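Local coordinates for uncharacterized protein (Aeromonas hydrophila J-1, PDB 6R1J) that probably acts as one component of a tripartite alpha-pore-forming toxin, here in its soluble, largely helical form, at residues 82-96 against 225-238. The protein carries 3 engineered substitutions. Residues are numbered along the deposited sequence; the frame is centred on the assembly and turned at random.
Sequences KAFVDLVQQEIAPIQ and ISLLGGDIANVARD
Val85 packs against Val235 and Ala236 with both methyl groups. Val85 CG2 meets Val235 CG1 at 3.6 Å. The other methyl, Val85 CG1, lies anti to the backbone N (chi1 170°) and presses on Ala236 CB at 3.5 Å, a tight contact, although Ala236 is poorly ordered. One turn on, Val88 CG1 touches Ile232 CG1 at 4.0 Å, and the two side chains are set roughly perpendicular. Ile92 CG2 and Ile225 CG2 are 4.0 Å apart, the two side chains lying alongside each other and pointing opposite ways. Ile225 CG2 also lies along the aliphatic part of Gln96, whose CB is 3.8 Å away, while Ile225 CD1 reaches Ile95 CG2.

Polar groups border this apolar row. Bends at chi2 and chi4 bring the Lys82 amine to a backbone carbonyl, where NZ donates to Ala236 O at 3.0 Å. The amine sits above the carbonyl plane, 43° out of it. The poor order of Ala236 makes this bond less certain. Gln89 NE2 donates to a water that in turn donates to Gly229 O, the water oxygen lying 2.7 Å from that carbonyl oxygen.

The two segments run nearly antiparallel, at 155°, with axes 9.3 Å apart at closest approach. They join helices 78-157 and 163-236 of an elongated helical bundle. Helix 28-70 adds Phe58 against Ile92 and Val55 against Ile95; helix 244-264 adds Phe250 against Val235. At this end of the two helices, branched aliphatic side chains make most of the contact, while a single direct hydrogen bond and one water bridge supply the polar links between the two segments.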
ATOM      1  N   LYS A  82      26.711  52.784   1.763  1.00 65.80           N
ATOM      2  CA  LYS A  82      25.597  52.881   0.783  1.00 57.68           C
ATOM      3  C   LYS A  82      26.047  52.298  -0.555  1.00 49.26           C
ATOM      4  O   LYS A  82      25.311  51.453  -1.066  1.00 60.86           O
ATOM      5  CB  LYS A  82      25.038  54.308   0.706  1.00 77.12           C
ATOM      6  CG  LYS A  82      24.415  54.829   2.002  1.00 83.34           C
ATOM      7  CD  LYS A  82      23.432  53.875   2.688  1.00 95.98           C
ATOM      8  CE  LYS A  82      23.031  54.312   4.086  1.00 99.00           C
ATOM      9  NZ  LYS A  82      22.084  55.451   4.067  1.00 99.45           N
ATOM     10  N   ALA A  83      27.199  52.689  -1.105  1.00 48.04           N
ATOM     11  CA  ALA A  83      27.732  52.127  -2.371  1.00 53.36           C
ATOM     12  C   ALA A  83      27.794  50.585  -2.316  1.00 55.06           C
ATOM     13  O   ALA A  83      27.542  49.940  -3.360  1.00 49.94           O
ATOM     14  CB  ALA A  83      29.094  52.678  -2.654  1.00 55.26           C
ATOM     15  N   PHE A  84      28.206  50.023  -1.173  1.00 52.34           N
ATOM     16  CA  PHE A  84      28.350  48.552  -0.937  1.00 47.05           C
ATOM     17  C   PHE A  84      26.943  47.925  -0.928  1.00 46.84           C
ATOM     18  O   PHE A  84      26.704  46.989  -1.729  1.00 47.97           O
ATOM     19  CB  PHE A  84      29.082  48.261   0.388  1.00 46.42           C
ATOM     20  CG  PHE A  84      29.243  46.788   0.688  1.00 42.23           C
ATOM     21  CD1 PHE A  84      30.098  46.012  -0.073  1.00 45.51           C
ATOM     22  CD2 PHE A  84      28.493  46.176   1.679  1.00 42.78           C
ATOM     23  CE1 PHE A  84      30.221  44.654   0.172  1.00 47.07           C
ATOM     24  CE2 PHE A  84      28.608  44.814   1.920  1.00 44.74           C
ATOM     25  CZ  PHE A  84      29.486  44.064   1.174  1.00 43.04           C
ATOM     26  N   VAL A  85      26.060  48.454  -0.063  1.00 42.18           N
ATOM     27  CA  VAL A  85      24.642  48.025   0.068  1.00 56.38           C
ATOM     28  C   VAL A  85      24.026  48.040  -1.332  1.00 56.19           C
ATOM     29  O   VAL A  85      23.415  47.003  -1.720  1.00 50.93           O
ATOM     30  CB  VAL A  85      23.866  48.883   1.080  1.00 57.55           C
ATOM     31  CG1 VAL A  85      22.378  48.611   1.023  1.00 59.73           C
ATOM     32  CG2 VAL A  85      24.388  48.682   2.500  1.00 62.46           C
ATOM     33  N   ASP A  86      24.256  49.118  -2.092  1.00 52.80           N
ATOM     34  CA  ASP A  86      23.726  49.248  -3.473  1.00 52.87           C
ATOM     35  C   ASP A  86      24.286  48.117  -4.323  1.00 52.58           C
ATOM     36  O   ASP A  86      23.511  47.508  -5.062  1.00 53.16           O
ATOM     37  CB  ASP A  86      24.109  50.556  -4.174  1.00 59.28           C
ATOM     38  CG  ASP A  86      23.348  51.794  -3.735  1.00 62.12           C
ATOM     39  OD1 ASP A  86      22.395  51.646  -2.945  1.00 58.85           O
ATOM     40  OD2 ASP A  86      23.722  52.911  -4.210  1.00 69.67           O
ATOM     41  N   LEU A  87      25.597  47.902  -4.296  1.00 46.15           N
ATOM     42  CA  LEU A  87      26.227  46.848  -5.123  1.00 48.33           C
ATOM     43  C   LEU A  87      25.639  45.453  -4.763  1.00 46.48           C
ATOM     44  O   LEU A  87      25.332  44.657  -5.689  1.00 44.08           O
ATOM     45  CB  LEU A  87      27.731  46.896  -4.886  1.00 51.86           C
ATOM     46  CG  LEU A  87      28.511  45.791  -5.586  1.00 51.90           C
ATOM     47  CD1 LEU A  87      28.519  46.032  -7.089  1.00 58.59           C
ATOM     48  CD2 LEU A  87      29.918  45.677  -5.019  1.00 61.54           C
ATOM     49  N   VAL A  88      25.494  45.153  -3.474  1.00 42.27           N
ATOM     50  CA  VAL A  88      24.982  43.826  -2.996  1.00 45.60           C
ATOM     51  C   VAL A  88      23.502  43.704  -3.424  1.00 44.45           C
ATOM     52  O   VAL A  88      23.161  42.660  -4.000  1.00 45.34           O
ATOM     53  CB  VAL A  88      25.157  43.643  -1.475  1.00 41.65           C
ATOM     54  CG1 VAL A  88      24.455  42.385  -0.966  1.00 43.18           C
ATOM     55  CG2 VAL A  88      26.628  43.619  -1.061  1.00 46.88           C
ATOM     56  N   GLN A  89      22.678  44.744  -3.205  1.00 43.66           N
ATOM     57  CA  GLN A  89      21.231  44.737  -3.614  1.00 46.40           C
ATOM     58  C   GLN A  89      21.124  44.435  -5.118  1.00 47.40           C
ATOM     59  O   GLN A  89      20.242  43.634  -5.500  1.00 42.65           O
ATOM     60  CB  GLN A  89      20.525  46.031  -3.218  1.00 46.95           C
ATOM     61  CG  GLN A  89      20.158  46.073  -1.742  1.00 49.76           C
ATOM     62  CD  GLN A  89      19.494  47.364  -1.315  1.00 56.27           C
ATOM     63  OE1 GLN A  89      19.464  48.354  -2.054  1.00 69.25           O
ATOM     64  NE2 GLN A  89      18.987  47.382  -0.089  1.00 50.51           N
ATOM     65  N   GLN A  90      22.038  44.974  -5.936  1.00 49.96           N
ATOM     66  CA  GLN A  90      22.073  44.780  -7.412  1.00 50.78           C
ATOM     67  C   GLN A  90      22.481  43.355  -7.756  1.00 50.31           C
ATOM     68  O   GLN A  90      22.080  42.832  -8.826  1.00 44.12           O
ATOM     69  CB  GLN A  90      23.070  45.749  -8.046  1.00 54.77           C
ATOM     70  CG  GLN A  90      22.624  47.202  -7.956  1.00 65.85           C
ATOM     71  CD  GLN A  90      23.697  48.163  -8.420  1.00 72.69           C
ATOM     72  OE1 GLN A  90      24.708  47.762  -9.001  1.00 73.30           O
ATOM     73  NE2 GLN A  90      23.477  49.443  -8.153  1.00 72.93           N
ATOM     74  N   GLU A  91      23.302  42.746  -6.905  1.00 46.98           N
ATOM     75  CA  GLU A  91      23.792  41.380  -7.156  1.00 46.79           C
ATOM     76  C   GLU A  91      22.785  40.354  -6.622  1.00 39.13           C
ATOM     77  O   GLU A  91      22.798  39.236  -7.132  1.00 42.18           O
ATOM     78  CB  GLU A  91      25.222  41.241  -6.636  1.00 52.08           C
ATOM     79  CG  GLU A  91      26.219  41.883  -7.571  1.00 54.46           C
ATOM     80  CD  GLU A  91      27.645  41.910  -7.049  1.00 59.60           C
ATOM     81  OE1 GLU A  91      27.907  41.310  -5.983  1.00 57.85           O
ATOM     82  OE2 GLU A  91      28.489  42.551  -7.709  1.00 51.45           O
ATOM     83  N   ILE A  92      22.008  40.673  -5.593  1.00 40.76           N
ATOM     84  CA  ILE A  92      20.961  39.744  -5.077  1.00 43.26           C
ATOM     85  C   ILE A  92      19.830  39.633  -6.121  1.00 43.07           C
ATOM     86  O   ILE A  92      19.411  38.525  -6.410  1.00 41.73           O
ATOM     87  CB  ILE A  92      20.453  40.267  -3.722  1.00 42.19           C
ATOM     88  CG1 ILE A  92      21.454  39.956  -2.606  1.00 36.11           C
ATOM     89  CG2 ILE A  92      19.065  39.744  -3.361  1.00 49.04           C
ATOM     90  CD1 ILE A  92      21.224  40.764  -1.375  1.00 35.12           C
ATOM     91  N   ALA A  93      19.395  40.760  -6.699  1.00 49.57           N
ATOM     92  CA  ALA A  93      18.205  40.865  -7.589  1.00 45.46           C
ATOM     93  C   ALA A  93      18.150  39.704  -8.566  1.00 41.52           C
ATOM     94  O   ALA A  93      17.156  38.997  -8.566  1.00 47.32           O
ATOM     95  CB  ALA A  93      18.153  42.181  -8.329  1.00 48.69           C
ATOM     96  N   PRO A  94      19.156  39.485  -9.441  1.00 45.94           N
ATOM     97  CA  PRO A  94      19.110  38.379 -10.395  1.00 44.26           C
ATOM     98  C   PRO A  94      19.082  36.968  -9.781  1.00 47.89           C
ATOM     99  O   PRO A  94      18.550  36.078 -10.408  1.00 41.89           O
ATOM    100  CB  PRO A  94      20.398  38.520 -11.213  1.00 49.58           C
ATOM    101  CG  PRO A  94      21.308  39.391 -10.350  1.00 48.76           C
ATOM    102  CD  PRO A  94      20.376  40.294  -9.578  1.00 51.27           C
ATOM    103  N   ILE A  95      19.644  36.765  -8.581  1.00 49.00           N
ATOM    104  CA  ILE A  95      19.693  35.399  -7.980  1.00 44.68           C
ATOM    105  C   ILE A  95      18.327  35.150  -7.360  1.00 39.24           C
ATOM    106  O   ILE A  95      17.857  34.014  -7.481  1.00 43.22           O
ATOM    107  CB  ILE A  95      20.853  35.205  -6.967  1.00 47.63           C
ATOM    108  CG1 ILE A  95      22.215  35.556  -7.581  1.00 54.78           C
ATOM    109  CG2 ILE A  95      20.881  33.774  -6.453  1.00 50.53           C
ATOM    110  CD1 ILE A  95      22.664  34.617  -8.677  1.00 54.73           C
ATOM    111  N   GLN A  96      17.773  36.174  -6.703  1.00 38.04           N
ATOM    112  CA  GLN A  96      16.450  36.087  -6.057  1.00 41.41           C
ATOM    113  C   GLN A  96      15.418  35.806  -7.162  1.00 46.56           C
ATOM    114  O   GLN A  96      14.510  34.978  -6.910  1.00 40.30           O
ATOM    115  CB  GLN A  96      16.122  37.351  -5.286  1.00 38.38           C
ATOM    116  CG  GLN A  96      14.926  37.198  -4.367  1.00 41.74           C
ATOM    117  CD  GLN A  96      14.845  38.282  -3.326  1.00 43.41           C
ATOM    118  OE1 GLN A  96      15.500  39.308  -3.434  1.00 48.53           O
ATOM    119  NE2 GLN A  96      14.053  38.053  -2.292  1.00 43.57           N
ATOM    120  N   ILE A 225      17.491  33.871   0.879  1.00 38.60           N
ATOM    121  CA  ILE A 225      17.872  35.052   0.067  1.00 34.56           C
ATOM    122  C   ILE A 225      17.039  36.223   0.558  1.00 41.54           C
ATOM    123  O   ILE A 225      17.619  37.315   0.693  1.00 38.86           O
ATOM    124  CB  ILE A 225      17.725  34.841  -1.440  1.00 35.06           C
ATOM    125  CG1 ILE A 225      18.732  33.842  -1.982  1.00 38.07           C
ATOM    126  CG2 ILE A 225      17.873  36.154  -2.186  1.00 39.02           C
ATOM    127  CD1 ILE A 225      18.431  33.390  -3.377  1.00 38.22           C
ATOM    128  N   SER A 226      15.760  36.006   0.903  1.00 39.28           N
ATOM    129  CA  SER A 226      14.892  37.115   1.368  1.00 39.40           C
ATOM    130  C   SER A 226      15.364  37.612   2.746  1.00 38.14           C
ATOM    131  O   SER A 226      15.368  38.828   3.014  1.00 35.66           O
ATOM    132  CB  SER A 226      13.410  36.721   1.360  1.00 45.82           C
ATOM    133  OG  SER A 226      12.654  37.823   1.801  1.00 50.37           O
ATOM    134  N   LEU A 227      15.701  36.728   3.662  1.00 37.18           N
ATOM    135  CA  LEU A 227      16.212  37.156   4.984  1.00 37.38           C
ATOM    136  C   LEU A 227      17.536  37.923   4.778  1.00 37.81           C
ATOM    137  O   LEU A 227      17.731  38.964   5.426  1.00 39.30           O
ATOM    138  CB  LEU A 227      16.404  35.927   5.874  1.00 41.98           C
ATOM    139  CG  LEU A 227      15.164  35.121   6.257  1.00 46.67           C
ATOM    140  CD1 LEU A 227      15.579  33.867   7.034  1.00 48.69           C
ATOM    141  CD2 LEU A 227      14.200  35.968   7.070  1.00 45.79           C
ATOM    142  N   LEU A 228      18.384  37.465   3.850  1.00 39.27           N
ATOM    143  CA  LEU A 228      19.683  38.115   3.527  1.00 34.92           C
ATOM    144  C   LEU A 228      19.416  39.547   3.054  1.00 42.36           C
ATOM    145  O   LEU A 228      20.070  40.476   3.581  1.00 41.10           O
ATOM    146  CB  LEU A 228      20.401  37.304   2.454  1.00 39.05           C
ATOM    147  CG  LEU A 228      21.657  37.944   1.858  1.00 39.85           C
ATOM    148  CD1 LEU A 228      22.713  38.180   2.931  1.00 41.43           C
ATOM    149  CD2 LEU A 228      22.224  37.061   0.778  1.00 42.61           C
ATOM    150  N   GLY A 229      18.449  39.724   2.136  1.00 42.37           N
ATOM    151  CA  GLY A 229      17.990  41.026   1.636  1.00 37.37           C
ATOM    152  C   GLY A 229      17.607  41.969   2.755  1.00 36.15           C
ATOM    153  O   GLY A 229      17.969  43.164   2.686  1.00 45.78           O
ATOM    154  N   GLY A 230      16.897  41.465   3.759  1.00 38.52           N
ATOM    155  CA  GLY A 230      16.403  42.256   4.896  1.00 37.09           C
ATOM    156  C   GLY A 230      17.551  42.731   5.778  1.00 43.43           C
ATOM    157  O   GLY A 230      17.552  43.899   6.241  1.00 38.52           O
ATOM    158  N   ASP A 231      18.520  41.852   6.042  1.00 42.81           N
ATOM    159  CA  ASP A 231      19.738  42.237   6.798  1.00 39.51           C
ATOM    160  C   ASP A 231      20.453  43.364   6.040  1.00 34.41           C
ATOM    161  O   ASP A 231      20.755  44.390   6.659  1.00 40.50           O
ATOM    162  CB  ASP A 231      20.624  41.009   7.020  1.00 46.39           C
ATOM    163  CG  ASP A 231      20.060  40.053   8.050  1.00 43.27           C
ATOM    164  OD1 ASP A 231      19.373  40.541   8.959  1.00 40.18           O
ATOM    165  OD2 ASP A 231      20.387  38.839   7.987  1.00 47.03           O
ATOM    166  N   ILE A 232      20.702  43.203   4.750  1.00 34.65           N
ATOM    167  CA  ILE A 232      21.505  44.139   3.933  1.00 39.72           C
ATOM    168  C   ILE A 232      20.818  45.504   3.877  1.00 50.21           C
ATOM    169  O   ILE A 232      21.546  46.517   3.958  1.00 48.08           O
ATOM    170  CB  ILE A 232      21.789  43.545   2.544  1.00 40.65           C
ATOM    171  CG1 ILE A 232      22.753  42.365   2.618  1.00 46.31           C
ATOM    172  CG2 ILE A 232      22.305  44.597   1.585  1.00 47.74           C
ATOM    173  CD1 ILE A 232      24.145  42.750   3.100  1.00 48.17           C
ATOM    174  N   ALA A 233      19.487  45.535   3.784  1.00 46.67           N
ATOM    175  CA  ALA A 233      18.720  46.803   3.712  1.00 50.26           C
ATOM    176  C   ALA A 233      18.748  47.493   5.082  1.00 48.16           C
ATOM    177  O   ALA A 233      18.617  48.697   5.109  1.00 53.10           O
ATOM    178  CB  ALA A 233      17.318  46.548   3.210  1.00 48.33           C
ATOM    179  N   ASN A 234      18.943  46.763   6.180  1.00 46.91           N
ATOM    180  CA  ASN A 234      19.040  47.361   7.540  1.00 54.68           C
ATOM    181  C   ASN A 234      20.390  48.070   7.749  1.00 62.19           C
ATOM    182  O   ASN A 234      20.568  48.670   8.812  1.00 61.94           O
ATOM    183  CB  ASN A 234      18.712  46.346   8.619  1.00 56.62           C
ATOM    184  CG  ASN A 234      17.218  46.136   8.682  1.00 61.88           C
ATOM    185  OD1 ASN A 234      16.459  47.084   8.492  1.00 67.34           O
ATOM    186  ND2 ASN A 234      16.795  44.911   8.916  1.00 55.46           N
ATOM    187  N   VAL A 235      21.289  48.011   6.772  1.00 59.42           N
ATOM    188  CA  VAL A 235      22.546  48.812   6.741  1.00 68.59           C
ATOM    189  C   VAL A 235      22.233  50.131   6.008  1.00 70.75           C
ATOM    190  O   VAL A 235      22.757  51.182   6.422  1.00 84.31           O
ATOM    191  CB  VAL A 235      23.664  48.007   6.052  1.00 62.99           C
ATOM    192  CG1 VAL A 235      24.983  48.771   6.013  1.00 66.67           C
ATOM    193  CG2 VAL A 235      23.845  46.640   6.702  1.00 58.08           C
ATOM    194  N   ALA A 236      21.400  50.057   4.959  1.00 89.41           N
ATOM    195  CA  ALA A 236      20.959  51.172   4.075  1.00 97.90           C
ATOM    196  C   ALA A 236      20.066  52.172   4.832  1.00100.01           C
ATOM    197  O   ALA A 236      19.978  53.336   4.396  1.00100.52           O
ATOM    198  CB  ALA A 236      20.213  50.617   2.878  1.00 99.55           C
ATOM    199  N   ARG A 237      19.390  51.714   5.889  1.00102.31           N
ATOM    200  CA  ARG A 237      18.456  52.510   6.724  1.00 96.82           C
ATOM    201  C   ARG A 237      19.233  53.591   7.489  1.00109.09           C
ATOM    202  O   ARG A 237      18.611  54.625   7.816  1.00118.50           O
ATOM    203  CB  ARG A 237      17.708  51.545   7.641  1.00 92.00           C
ATOM    204  CG  ARG A 237      16.597  52.176   8.460  1.00 95.23           C
ATOM    205  CD  ARG A 237      16.027  51.113   9.371  1.00103.06           C
ATOM    206  NE  ARG A 237      17.014  50.677  10.356  1.00109.22           N
ATOM    207  CZ  ARG A 237      16.834  49.693  11.231  1.00100.79           C
ATOM    208  NH1 ARG A 237      15.696  49.017  11.245  1.00102.51           N
ATOM    209  NH2 ARG A 237      17.792  49.390  12.090  1.00 91.61           N
ATOM    210  N   ASP A 238      20.529  53.360   7.758  1.00110.19           N
ATOM    211  CA  ASP A 238      21.464  54.318   8.418  1.00109.32           C
ATOM    212  C   ASP A 238      21.697  55.514   7.482  1.00106.69           C
ATOM    213  O   ASP A 238      21.416  56.656   7.908  1.00100.92           O
ATOM    214  CB  ASP A 238      22.809  53.664   8.768  1.00109.24           C
ATOM    215  CG  ASP A 238      22.763  52.635   9.893  1.00109.92           C
ATOM    216  OD1 ASP A 238      21.714  52.563  10.575  1.00108.01           O
ATOM    217  OD2 ASP A 238      23.782  51.915  10.090  1.00 88.41           O
TER
HETATM  218  O   HOH W   1      18.416  44.499   0.372  1.00 52.53           O